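Local structure of lipolytic protein G-D-S-L family (Chitinophaga pinensis, 4Q7Q) at residues F135-I138 with K142-A145; L22-N27 with G50-T55; T103-F108 with L165-Y170; K91-D94 with D98-N101. The protein is of unconfirmed function but probably hydrolyses ester bonds as a lipase or acylhydrolase of the GDSL (SGNH hydrolase) family. All coordinates share one frame; numbering follows the deposited sequence.

Contact 1: F135-I138 with K142-A145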
loop_
_atom_site.group_PDB
_atom_site.type_symbol
_atom_site.label_atom_id
_atom_site.label_comp_id
_atom_site.label_asym_id
_atom_site.label_seq_id
_atom_site.Cartn_x
_atom_site.Cartn_y
_atom_site.Cartn_z
ATOM N N PHE A 135 -3.652 11.330 5.926
ATOM C CA PHE A 135 -3.260 10.313 6.885
ATOM C C PHE A 135 -2.908 10.950 8.216
ATOM O O PHE A 135 -2.196 11.951 8.250
ATOM C CB PHE A 135 -2.043 9.565 6.342
ATOM C CG PHE A 135 -1.274 8.797 7.385
ATOM C CD1 PHE A 135 -1.839 7.701 8.007
ATOM C CD2 PHE A 135 0.022 9.164 7.728
ATOM C CE1 PHE A 135 -1.130 6.982 8.960
ATOM C CE2 PHE A 135 0.737 8.446 8.671
ATOM C CZ PHE A 135 0.159 7.355 9.294
ATOM N N VAL A 136 -3.417 10.383 9.309
ATOM C CA VAL A 136 -2.980 10.762 10.648
ATOM C C VAL A 136 -2.681 9.490 11.432
ATOM O O VAL A 136 -3.547 8.636 11.588
ATOM C CB VAL A 136 -4.035 11.604 11.391
ATOM C CG1 VAL A 136 -3.476 12.072 12.720
ATOM C CG2 VAL A 136 -4.450 12.797 10.554
ATOM N N TYR A 137 -1.441 9.352 11.894
ATOM C CA TYR A 137 -1.010 8.145 12.586
ATOM C C TYR A 137 -1.746 7.970 13.917
ATOM O O TYR A 137 -1.740 8.858 14.770
ATOM C CB TYR A 137 0.503 8.194 12.819
ATOM C CG TYR A 137 1.093 6.934 13.413
ATOM C CD1 TYR A 137 0.563 5.683 13.115
ATOM C CD2 TYR A 137 2.183 6.997 14.272
ATOM C CE1 TYR A 137 1.100 4.531 13.658
ATOM C CE2 TYR A 137 2.732 5.845 14.818
ATOM C CZ TYR A 137 2.183 4.612 14.509
ATOM O OH TYR A 137 2.719 3.461 15.047
ATOM N N ILE A 138 -2.369 6.809 14.092
ATOM C CA ILE A 138 -3.194 6.548 15.263
ATOM C C ILE A 138 -2.410 6.566 16.584
ATOM O O ILE A 138 -2.978 6.840 17.648
ATOM C CB ILE A 138 -3.989 5.225 15.093
ATOM C CG1 ILE A 138 -5.214 5.211 16.006
ATOM C CG2 ILE A 138 -3.107 4.002 15.328
ATOM C CD1 ILE A 138 -6.253 4.180 15.603
ATOM N N LYS A 142 1.149 13.691 15.298
ATOM C CA LYS A 142 2.153 14.585 14.725
ATOM C C LYS A 142 2.747 13.974 13.460
ATOM O O LYS A 142 3.340 14.673 12.633
ATOM C CB LYS A 142 3.261 14.879 15.736
ATOM C CG LYS A 142 2.784 15.656 16.944
ATOM C CD LYS A 142 3.929 15.973 17.890
ATOM C CE LYS A 142 3.440 16.775 19.084
ATOM N NZ LYS A 142 4.556 17.164 19.988
ATOM N N ASN A 143 2.593 12.662 13.332
ATOM C CA ASN A 143 2.931 11.954 12.112
ATOM C C ASN A 143 1.696 11.959 11.227
ATOM O O ASN A 143 0.732 11.228 11.467
ATOM C CB ASN A 143 3.359 10.523 12.430
ATOM C CG ASN A 143 3.955 9.809 11.239
ATOM O OD1 ASN A 143 3.595 10.065 10.089
ATOM N ND2 ASN A 143 4.885 8.903 11.510
ATOM N N ASN A 144 1.720 12.813 10.216
ATOM C CA ASN A 144 0.588 12.938 9.322
ATOM C C ASN A 144 1.032 13.309 7.909
ATOM O O ASN A 144 2.185 13.679 7.695
ATOM C CB ASN A 144 -0.431 13.940 9.887
ATOM C CG ASN A 144 0.162 15.316 10.115
ATOM O OD1 ASN A 144 0.458 16.042 9.167
ATOM N ND2 ASN A 144 0.334 15.685 11.381
ATOM N N ALA A 145 0.117 13.211 6.950
ATOM C CA ALA A 145 0.438 13.459 5.545
ATOM C C ALA A 145 -0.826 13.825 4.792
ATOM O O ALA A 145 -1.912 13.396 5.156
ATOM C CB ALA A 145 1.063 12.224 4.923
#
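The ring of Phe-135 lies along segment 142-145, beside Ala-145 CB and against the Asn-143 amide. Its CG stands anti to the backbone N (chi1 162°), and this carries the ring along the hairpin toward Asn-143. There CE2 of Phe-135 meets the amide oxygen OD1 of Asn-143 at 3.6 Å. The oxygen lies at the ring edge, close to the ring plane, and the amide is turned almost perpendicular to the ring. On the same side of the hairpin, CD2 of Phe-135 packs at 4.3 Å from CB of Ala-145. Tyr-137 meets Asn-143 further along, with the two CB atoms 3.7 Å apart.

The backbones form a short antiparallel beta hairpin. Phe-135 and Ala-145 are a hydrogen-bonded pair, with Phe-135 N to Ala-145 O at 2.8 Å and Ala-145 N to Phe-135 O at 2.9 Å. Val-136 and Asn-144 follow as a non-hydrogen-bonded pair. Beyond them Tyr-137 N donates to Asn-143 O at 2.9 Å in a nearly straight bond. With an alanine instead of Phe-135, a gap would probably open beside Ala-145, and Asn-143 OD1 would lose the ring edge it meets. Backbone bonds set the register here, while the Phe-135 ring packs on Leu-237 and Asp-235. Val-136 is also bonded through its backbone to Asp-235, so the hairpin is tied to the loop of a probable Ser-His-Asp triad.

Contact 2: L22-N27 with G50-T55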
loop_
_atom_site.group_PDB
_atom_site.type_symbol
_atom_site.label_atom_id
_atom_site.label_comp_id
_atom_site.label_asym_id
_atom_site.label_seq_id
_atom_site.Cartn_x
_atom_site.Cartn_y
_atom_site.Cartn_z
ATOM N N LEU A 22 -2.239 -6.373 14.197
ATOM C CA LEU A 22 -3.493 -5.637 14.239
ATOM C C LEU A 22 -3.574 -4.678 15.426
ATOM O O LEU A 22 -4.320 -3.708 15.382
ATOM C CB LEU A 22 -4.681 -6.599 14.217
ATOM C CG LEU A 22 -4.690 -7.506 12.983
ATOM C CD1 LEU A 22 -5.768 -8.564 13.093
ATOM C CD2 LEU A 22 -4.866 -6.686 11.710
ATOM N N ASP A 23 -2.786 -4.930 16.468
ATOM C CA ASP A 23 -2.697 -3.996 17.591
ATOM C C ASP A 23 -2.225 -2.617 17.120
ATOM O O ASP A 23 -2.627 -1.596 17.678
ATOM C CB ASP A 23 -1.758 -4.528 18.677
ATOM C CG ASP A 23 -0.362 -4.809 18.158
ATOM O OD1 ASP A 23 -0.236 -5.467 17.107
ATOM O OD2 ASP A 23 0.614 -4.374 18.805
ATOM N N GLU A 24 -1.397 -2.590 16.076
ATOM C CA GLU A 24 -0.880 -1.323 15.561
ATOM C C GLU A 24 -1.912 -0.543 14.744
ATOM O O GLU A 24 -1.682 0.622 14.409
ATOM C CB GLU A 24 0.416 -1.534 14.772
ATOM C CG GLU A 24 1.582 -1.913 15.678
ATOM C CD GLU A 24 2.861 -2.224 14.930
ATOM O OE1 GLU A 24 3.379 -1.342 14.209
ATOM O OE2 GLU A 24 3.349 -3.361 15.071
ATOM N N THR A 25 -3.043 -1.177 14.429
ATOM C CA THR A 25 -4.177 -0.459 13.843
ATOM C C THR A 25 -5.087 0.103 14.936
ATOM O O THR A 25 -6.148 0.647 14.641
ATOM C CB THR A 25 -5.033 -1.345 12.903
ATOM O OG1 THR A 25 -5.795 -2.286 13.676
ATOM C CG2 THR A 25 -4.157 -2.087 11.897
ATOM N N GLY A 26 -4.686 -0.043 16.198
ATOM C CA GLY A 26 -5.560 0.311 17.304
ATOM C C GLY A 26 -6.724 -0.661 17.391
ATOM O O GLY A 26 -7.798 -0.332 17.910
ATOM N N ASN A 27 -6.501 -1.862 16.866
ATOM C CA ASN A 27 -7.532 -2.890 16.754
ATOM C C ASN A 27 -8.761 -2.454 15.953
ATOM O O ASN A 27 -9.856 -2.986 16.144
ATOM C CB ASN A 27 -7.920 -3.432 18.133
ATOM C CG ASN A 27 -6.735 -3.999 18.873
ATOM O OD1 ASN A 27 -6.131 -4.979 18.437
ATOM N ND2 ASN A 27 -6.385 -3.381 19.996
ATOM N N GLY A 50 6.195 -7.626 4.687
ATOM C CA GLY A 50 5.830 -6.227 4.736
ATOM C C GLY A 50 6.685 -5.560 5.785
ATOM O O GLY A 50 6.825 -6.063 6.909
ATOM N N HIS A 51 7.258 -4.422 5.422
ATOM C CA HIS A 51 8.122 -3.675 6.329
ATOM C C HIS A 51 7.533 -2.308 6.604
ATOM O O HIS A 51 7.332 -1.507 5.696
ATOM C CB HIS A 51 9.532 -3.596 5.755
ATOM C CG HIS A 51 10.174 -4.937 5.642
ATOM N ND1 HIS A 51 11.050 -5.421 6.589
ATOM C CD2 HIS A 51 10.014 -5.925 4.733
ATOM C CE1 HIS A 51 11.423 -6.642 6.252
ATOM N NE2 HIS A 51 10.804 -6.975 5.131
ATOM N N ASN A 52 7.233 -2.074 7.876
ATOM C CA ASN A 52 6.471 -0.914 8.307
ATOM C C ASN A 52 7.195 0.376 7.965
ATOM O O ASN A 52 8.305 0.607 8.428
ATOM C CB ASN A 52 6.201 -1.008 9.810
ATOM C CG ASN A 52 5.138 -0.027 10.276
ATOM O OD1 ASN A 52 4.482 0.612 9.463
ATOM N ND2 ASN A 52 4.951 0.075 11.583
ATOM N N GLY A 53 6.579 1.194 7.118
ATOM C CA GLY A 53 7.130 2.487 6.785
ATOM C C GLY A 53 8.128 2.507 5.650
ATOM O O GLY A 53 8.628 3.568 5.307
ATOM N N TRP A 54 8.438 1.351 5.073
ATOM C CA TRP A 54 9.509 1.305 4.078
ATOM C C TRP A 54 9.071 1.730 2.682
ATOM O O TRP A 54 7.929 1.517 2.262
ATOM C CB TRP A 54 10.127 -0.093 3.981
ATOM C CG TRP A 54 10.988 -0.509 5.136
ATOM C CD1 TRP A 54 10.856 -0.152 6.454
ATOM C CD2 TRP A 54 12.099 -1.406 5.074
ATOM N NE1 TRP A 54 11.836 -0.772 7.209
ATOM C CE2 TRP A 54 12.607 -1.548 6.382
ATOM C CE3 TRP A 54 12.725 -2.096 4.034
ATOM C CZ2 TRP A 54 13.700 -2.352 6.676
ATOM C CZ3 TRP A 54 13.814 -2.899 4.330
ATOM C CH2 TRP A 54 14.296 -3.009 5.636
ATOM N N THR A 55 10.028 2.278 1.944
ATOM C CA THR A 55 9.846 2.570 0.530
ATOM C C THR A 55 10.337 1.379 -0.301
ATOM O O THR A 55 11.010 0.477 0.222
ATOM C CB THR A 55 10.661 3.794 0.114
ATOM O OG1 THR A 55 12.049 3.506 0.315
ATOM C CG2 THR A 55 10.266 5.012 0.949
HETATM O O HOH W 1 2.762 1.160 13.268
#
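Glu-24 and Asn-52 reach toward each other and share one water. CA of Glu-24 and CA of Asn-52 are 10.3 Å apart, so the side chains must span the distance. Glu-24 is extended beyond CG, and CG of Asn-52 stands anti to the backbone N (chi1 -166°), which points the amide at the carboxylate. Glu-24 OE1 comes to 3.4 Å from Asn-52 ND2, but the angle is too poor for a hydrogen bond. The water donates to Glu-24 OE1 at 2.7 Å and accepts from Asn-52 ND2 at 3.0 Å.

This water-bridged side is the loose one. Within each segment the order is tighter. In the 3-10 turn at 22-25, Leu-22 O accepts from the backbone N of both Thr-25 and Asn-27. Leu-22 O also accepts from Thr-25 OG1 at 2.7 Å. In the other loop, a type II turn runs from His-51 to Trp-54, and CB of His-51 lies over one face of the Trp-54 ring.

The Asn-52 side chain touches Ser-14, the probable nucleophile, and lies about 4 Å from a tetraethylene glycol, probably from the crystallisation liquor. With Glu-24 OE2 held by Tyr-17 OH and OE1 turned to the water, the link to Asn-52 is indirect and probably weak.

Contact 3: T103-F108 with L165-Y170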
loop_
_atom_site.group_PDB
_atom_site.type_symbol
_atom_site.label_atom_id
_atom_site.label_comp_id
_atom_site.label_asym_id
_atom_site.label_seq_id
_atom_site.Cartn_x
_atom_site.Cartn_y
_atom_site.Cartn_z
ATOM N N THR A 103 15.720 5.400 -8.261
ATOM C CA THR A 103 14.361 5.687 -8.705
ATOM C C THR A 103 13.502 4.492 -8.355
ATOM O O THR A 103 14.024 3.411 -8.053
ATOM C CB THR A 103 14.269 5.874 -10.234
ATOM O OG1 THR A 103 14.677 4.662 -10.892
ATOM C CG2 THR A 103 15.143 7.029 -10.703
ATOM N N VAL A 104 12.189 4.677 -8.430
ATOM C CA VAL A 104 11.239 3.597 -8.196
ATOM C C VAL A 104 11.411 2.476 -9.224
ATOM O O VAL A 104 11.488 1.299 -8.864
ATOM C CB VAL A 104 9.789 4.115 -8.180
ATOM C CG1 VAL A 104 8.824 2.968 -7.984
ATOM C CG2 VAL A 104 9.627 5.146 -7.072
ATOM N N TYR A 105 11.491 2.837 -10.499
ATOM C CA TYR A 105 11.761 1.846 -11.534
ATOM C C TYR A 105 13.046 1.056 -11.234
ATOM O O TYR A 105 13.085 -0.166 -11.410
ATOM C CB TYR A 105 11.900 2.529 -12.889
ATOM C CG TYR A 105 10.619 2.795 -13.663
ATOM C CD1 TYR A 105 10.024 1.795 -14.416
ATOM C CD2 TYR A 105 10.048 4.063 -13.690
ATOM C CE1 TYR A 105 8.884 2.042 -15.161
ATOM C CE2 TYR A 105 8.905 4.322 -14.438
ATOM C CZ TYR A 105 8.329 3.303 -15.175
ATOM O OH TYR A 105 7.189 3.527 -15.926
ATOM N N GLY A 106 14.093 1.751 -10.784
ATOM C CA GLY A 106 15.337 1.102 -10.394
ATOM C C GLY A 106 15.160 0.117 -9.245
ATOM O O GLY A 106 15.696 -0.993 -9.275
ATOM N N SER A 107 14.396 0.520 -8.233
ATOM C CA SER A 107 14.140 -0.344 -7.079
ATOM C C SER A 107 13.407 -1.603 -7.501
ATOM O O SER A 107 13.683 -2.690 -6.996
ATOM C CB SER A 107 13.306 0.383 -6.023
ATOM O OG SER A 107 14.012 1.490 -5.499
ATOM N N PHE A 108 12.454 -1.459 -8.415
ATOM C CA PHE A 108 11.712 -2.626 -8.870
ATOM C C PHE A 108 12.600 -3.570 -9.667
ATOM O O PHE A 108 12.424 -4.788 -9.594
ATOM C CB PHE A 108 10.449 -2.237 -9.635
ATOM C CG PHE A 108 9.265 -1.992 -8.742
ATOM C CD1 PHE A 108 9.205 -0.859 -7.952
ATOM C CD2 PHE A 108 8.217 -2.900 -8.690
ATOM C CE1 PHE A 108 8.112 -0.628 -7.117
ATOM C CE2 PHE A 108 7.124 -2.681 -7.863
ATOM C CZ PHE A 108 7.067 -1.540 -7.074
ATOM N N LEU A 165 2.361 -0.388 -13.385
ATOM C CA LEU A 165 1.648 -0.915 -14.545
ATOM C C LEU A 165 2.582 -1.085 -15.739
ATOM O O LEU A 165 2.522 -2.085 -16.451
ATOM C CB LEU A 165 0.474 -0.016 -14.915
ATOM C CG LEU A 165 -0.721 -0.037 -13.957
ATOM C CD1 LEU A 165 -1.603 1.167 -14.225
ATOM C CD2 LEU A 165 -1.517 -1.327 -14.111
ATOM N N THR A 166 3.449 -0.103 -15.956
ATOM C CA THR A 166 4.405 -0.159 -17.061
ATOM C C THR A 166 5.382 -1.324 -16.918
ATOM O O THR A 166 5.654 -2.021 -17.887
ATOM C CB THR A 166 5.170 1.174 -17.200
ATOM O OG1 THR A 166 4.236 2.229 -17.457
ATOM C CG2 THR A 166 6.170 1.114 -18.342
ATOM N N ILE A 167 5.897 -1.542 -15.709
ATOM C CA ILE A 167 6.802 -2.664 -15.458
ATOM C C ILE A 167 6.092 -3.989 -15.684
ATOM O O ILE A 167 6.660 -4.917 -16.266
ATOM C CB ILE A 167 7.368 -2.625 -14.018
ATOM C CG1 ILE A 167 8.243 -1.384 -13.826
ATOM C CG2 ILE A 167 8.183 -3.872 -13.716
ATOM C CD1 ILE A 167 8.563 -1.093 -12.386
ATOM N N GLY A 168 4.848 -4.072 -15.221
ATOM C CA GLY A 168 4.031 -5.253 -15.434
ATOM C C GLY A 168 3.868 -5.566 -16.910
ATOM O O GLY A 168 4.055 -6.708 -17.336
ATOM N N ARG A 169 3.522 -4.552 -17.700
ATOM C CA ARG A 169 3.372 -4.733 -19.139
ATOM C C ARG A 169 4.681 -5.158 -19.796
ATOM O O ARG A 169 4.683 -6.007 -20.679
ATOM C CB ARG A 169 2.845 -3.459 -19.802
ATOM C CG ARG A 169 1.374 -3.187 -19.533
ATOM C CD ARG A 169 0.854 -2.016 -20.360
ATOM N NE ARG A 169 0.316 -0.950 -19.518
ATOM C CZ ARG A 169 0.918 0.218 -19.315
ATOM N NH1 ARG A 169 0.357 1.130 -18.533
ATOM N NH2 ARG A 169 2.080 0.477 -19.902
ATOM N N TYR A 170 5.789 -4.563 -19.364
ATOM C CA TYR A 170 7.090 -4.853 -19.954
ATOM C C TYR A 170 7.523 -6.289 -19.684
ATOM O O TYR A 170 8.059 -6.957 -20.564
ATOM C CB TYR A 170 8.140 -3.875 -19.421
ATOM C CG TYR A 170 9.532 -4.123 -19.952
ATOM C CD1 TYR A 170 9.822 -3.946 -21.297
ATOM C CD2 TYR A 170 10.557 -4.529 -19.108
ATOM C CE1 TYR A 170 11.095 -4.171 -21.791
ATOM C CE2 TYR A 170 11.833 -4.756 -19.592
ATOM C CZ TYR A 170 12.097 -4.574 -20.934
ATOM O OH TYR A 170 13.365 -4.795 -21.421
#
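The short helical segments 104-108 and 165-170 run in broadly the same direction, with axes 11.3 Å apart at their closest and a crossing angle of -43°. Ile-167 points between Tyr-105 and Phe-108. Ile-167 CG1 lies 3.7 Å from CD1 of Tyr-105, and the two side chains run alongside each other, pointing opposite ways. CG1 of Ile-167 is anti to its own carbonyl carbon (chi1 -65°), which sends the longer branch on toward the other helix. The end of that branch, Ile-167 CD1, lies 3.5 Å from CB of Phe-108, with the Phe-108 side chain set across it.

Helices 104-118 and 157-171 belong to the alpha/beta/alpha fold of the SGNH hydrolases, in which helices cover the two faces of a five-stranded parallel sheet. The first helix starts at Thr-103, the N-cap, where Thr-103 OG1 accepts from Gly-106 N at 3.0 Å.

Tyr-105 reaches past Ile-167 to Thr-166. Tyr-105 OH comes to 3.4 Å from CB of Thr-166, and the methyl CG2 of Thr-166 lies at the ring edge, near its plane. Thr-166 OG1 is hydrogen-bonded to Asn-162 O, in its own helix. A serine in place of Tyr-105 would probably leave one flank of Ile-167 uncovered and strip Thr-166 of its neighbour across the interface. Ala-163, against Tyr-105, and Val-164, against Phe-108, extend the interface along helix 157-171, while Tyr-95 of helix 92-96 meets Ile-167.

Contact 4: K91-D94 with D98-N101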
loop_
_atom_site.group_PDB
_atom_site.type_symbol
_atom_site.label_atom_id
_atom_site.label_comp_id
_atom_site.label_asym_id
_atom_site.label_seq_id
_atom_site.Cartn_x
_atom_site.Cartn_y
_atom_site.Cartn_z
ATOM N N LYS A 91 12.179 6.343 -15.070
ATOM C CA LYS A 91 11.621 5.940 -16.354
ATOM C C LYS A 91 11.927 4.472 -16.594
ATOM O O LYS A 91 12.732 3.881 -15.881
ATOM C CB LYS A 91 12.198 6.796 -17.486
ATOM C CG LYS A 91 11.869 8.291 -17.390
ATOM C CD LYS A 91 12.496 9.094 -18.536
ATOM C CE LYS A 91 12.017 10.546 -18.534
ATOM N NZ LYS A 91 12.706 11.380 -19.568
ATOM N N LEU A 92 11.302 3.883 -17.606
ATOM C CA LEU A 92 11.501 2.462 -17.877
ATOM C C LEU A 92 12.982 2.106 -18.080
ATOM O O LEU A 92 13.406 1.003 -17.744
ATOM C CB LEU A 92 10.657 2.013 -19.073
ATOM C CG LEU A 92 10.707 0.521 -19.433
ATOM C CD1 LEU A 92 10.247 -0.349 -18.275
ATOM C CD2 LEU A 92 9.886 0.228 -20.687
ATOM N N ASP A 93 13.762 3.049 -18.610
ATOM C CA ASP A 93 15.206 2.867 -18.767
ATOM C C ASP A 93 15.899 2.500 -17.454
ATOM O O ASP A 93 16.877 1.749 -17.449
ATOM C CB ASP A 93 15.836 4.140 -19.336
ATOM C CG ASP A 93 17.339 4.024 -19.511
ATOM O OD1 ASP A 93 18.082 4.483 -18.618
ATOM O OD2 ASP A 93 17.779 3.478 -20.544
ATOM N N ASP A 94 15.394 3.044 -16.347
ATOM C CA ASP A 94 15.927 2.739 -15.018
ATOM C C ASP A 94 15.585 1.324 -14.565
ATOM O O ASP A 94 16.234 0.769 -13.677
ATOM C CB ASP A 94 15.407 3.741 -13.987
ATOM C CG ASP A 94 15.862 5.153 -14.274
ATOM O OD1 ASP A 94 17.079 5.399 -14.181
ATOM O OD2 ASP A 94 15.010 6.010 -14.585
ATOM N N ASP A 98 20.933 -0.895 -15.134
ATOM C CA ASP A 98 21.369 -0.641 -13.772
ATOM C C ASP A 98 21.899 0.783 -13.628
ATOM O O ASP A 98 23.084 1.046 -13.858
ATOM C CB ASP A 98 22.444 -1.648 -13.368
ATOM C CG ASP A 98 22.783 -1.584 -11.892
ATOM O OD1 ASP A 98 22.287 -0.670 -11.194
ATOM O OD2 ASP A 98 23.561 -2.448 -11.432
ATOM N N ASN A 99 21.013 1.693 -13.238
ATOM C CA ASN A 99 21.397 3.065 -12.956
ATOM C C ASN A 99 21.422 3.312 -11.456
ATOM O O ASN A 99 21.396 4.456 -11.003
ATOM C CB ASN A 99 20.440 4.036 -13.647
ATOM C CG ASN A 99 20.438 3.866 -15.152
ATOM O OD1 ASN A 99 21.456 3.500 -15.745
ATOM N ND2 ASN A 99 19.291 4.115 -15.780
ATOM N N GLY A 100 21.481 2.228 -10.688
ATOM C CA GLY A 100 21.475 2.329 -9.241
ATOM C C GLY A 100 20.080 2.345 -8.645
ATOM O O GLY A 100 19.081 2.475 -9.355
ATOM N N ASN A 101 20.023 2.212 -7.325
ATOM C CA ASN A 101 18.767 2.233 -6.579
ATOM C C ASN A 101 18.299 3.667 -6.322
ATOM O O ASN A 101 18.118 4.081 -5.180
ATOM C CB ASN A 101 18.972 1.489 -5.260
ATOM C CG ASN A 101 17.692 1.326 -4.477
ATOM O OD1 ASN A 101 16.597 1.283 -5.052
ATOM N ND2 ASN A 101 17.818 1.243 -3.157
HETATM O O HOH W 2 18.331 1.697 -12.175
HETATM O O HOH W 3 17.403 4.259 -11.172
#
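Segment 91-94 begins helix 92-96 and segment 98-101 is the loop after it; CA of Asp-94 is 5.9 Å from CA of Asn-99. Asn-99 makes the direct link through a single atom. Asn-99 ND2 donates to Asp-94 OD1 at 3.0 Å in a nearly straight bond, and to Asp-93 OD1 at 3.1 Å in a more bent one. Both oxygens lie close to the amide plane of Asn-99. The carboxylates are approached differently. Asp-94 OD1 is met from above its plane, with the carboxylate and amide planes 85° apart. Asp-93 OD1 is met on the anti side but 32° out of the carboxylate plane. CG of Asp-94 is anti to its carbonyl carbon (chi1 -63°), which turns the carboxylate back so that Asp-94 OD2 accepts from Lys-91 N at 2.9 Å on its anti lone pair.

The segment 98-101 opens with an Asx turn, in which Asp-98 OD1 accepts from Gly-100 N at 3.1 Å. This loop joins helix 92-96 to helix 104-118. Two waters also lie between the segments. One accepts from Asn-99 N and is near both Asp-94 O and Gly-100 O; the other lies between Asp-94 OD1 and Gly-100 O. Arg-109 of helix 104-118 donates to Asp-94 O from its NE.

How the contacts relate
Contact 3 is the buried one, a helix-helix interface made mainly by apolar contacts, with Tyr-105 OH against Thr-166 and no hydrogen bond across it. Contact 1 is partly buried and combines backbone pairing with one packed ring. Contacts 2 and 4 lie at the surface, and both use waters with acidic and amide side chains; contact 4 adds direct hydrogen bonds. Helix 104-118 carries one side of contact 3 and follows the loop of contact 4. Ser-107 OG and Asn-101 OD1 form a probable hydrogen bond between these two, and the Tyr-105 ring packs on the carbonyl O of Lys-91. Contacts 1 and 2 touch where Ile-138 packs on Glu-24 and Thr-25, and both adjoin the probable triad.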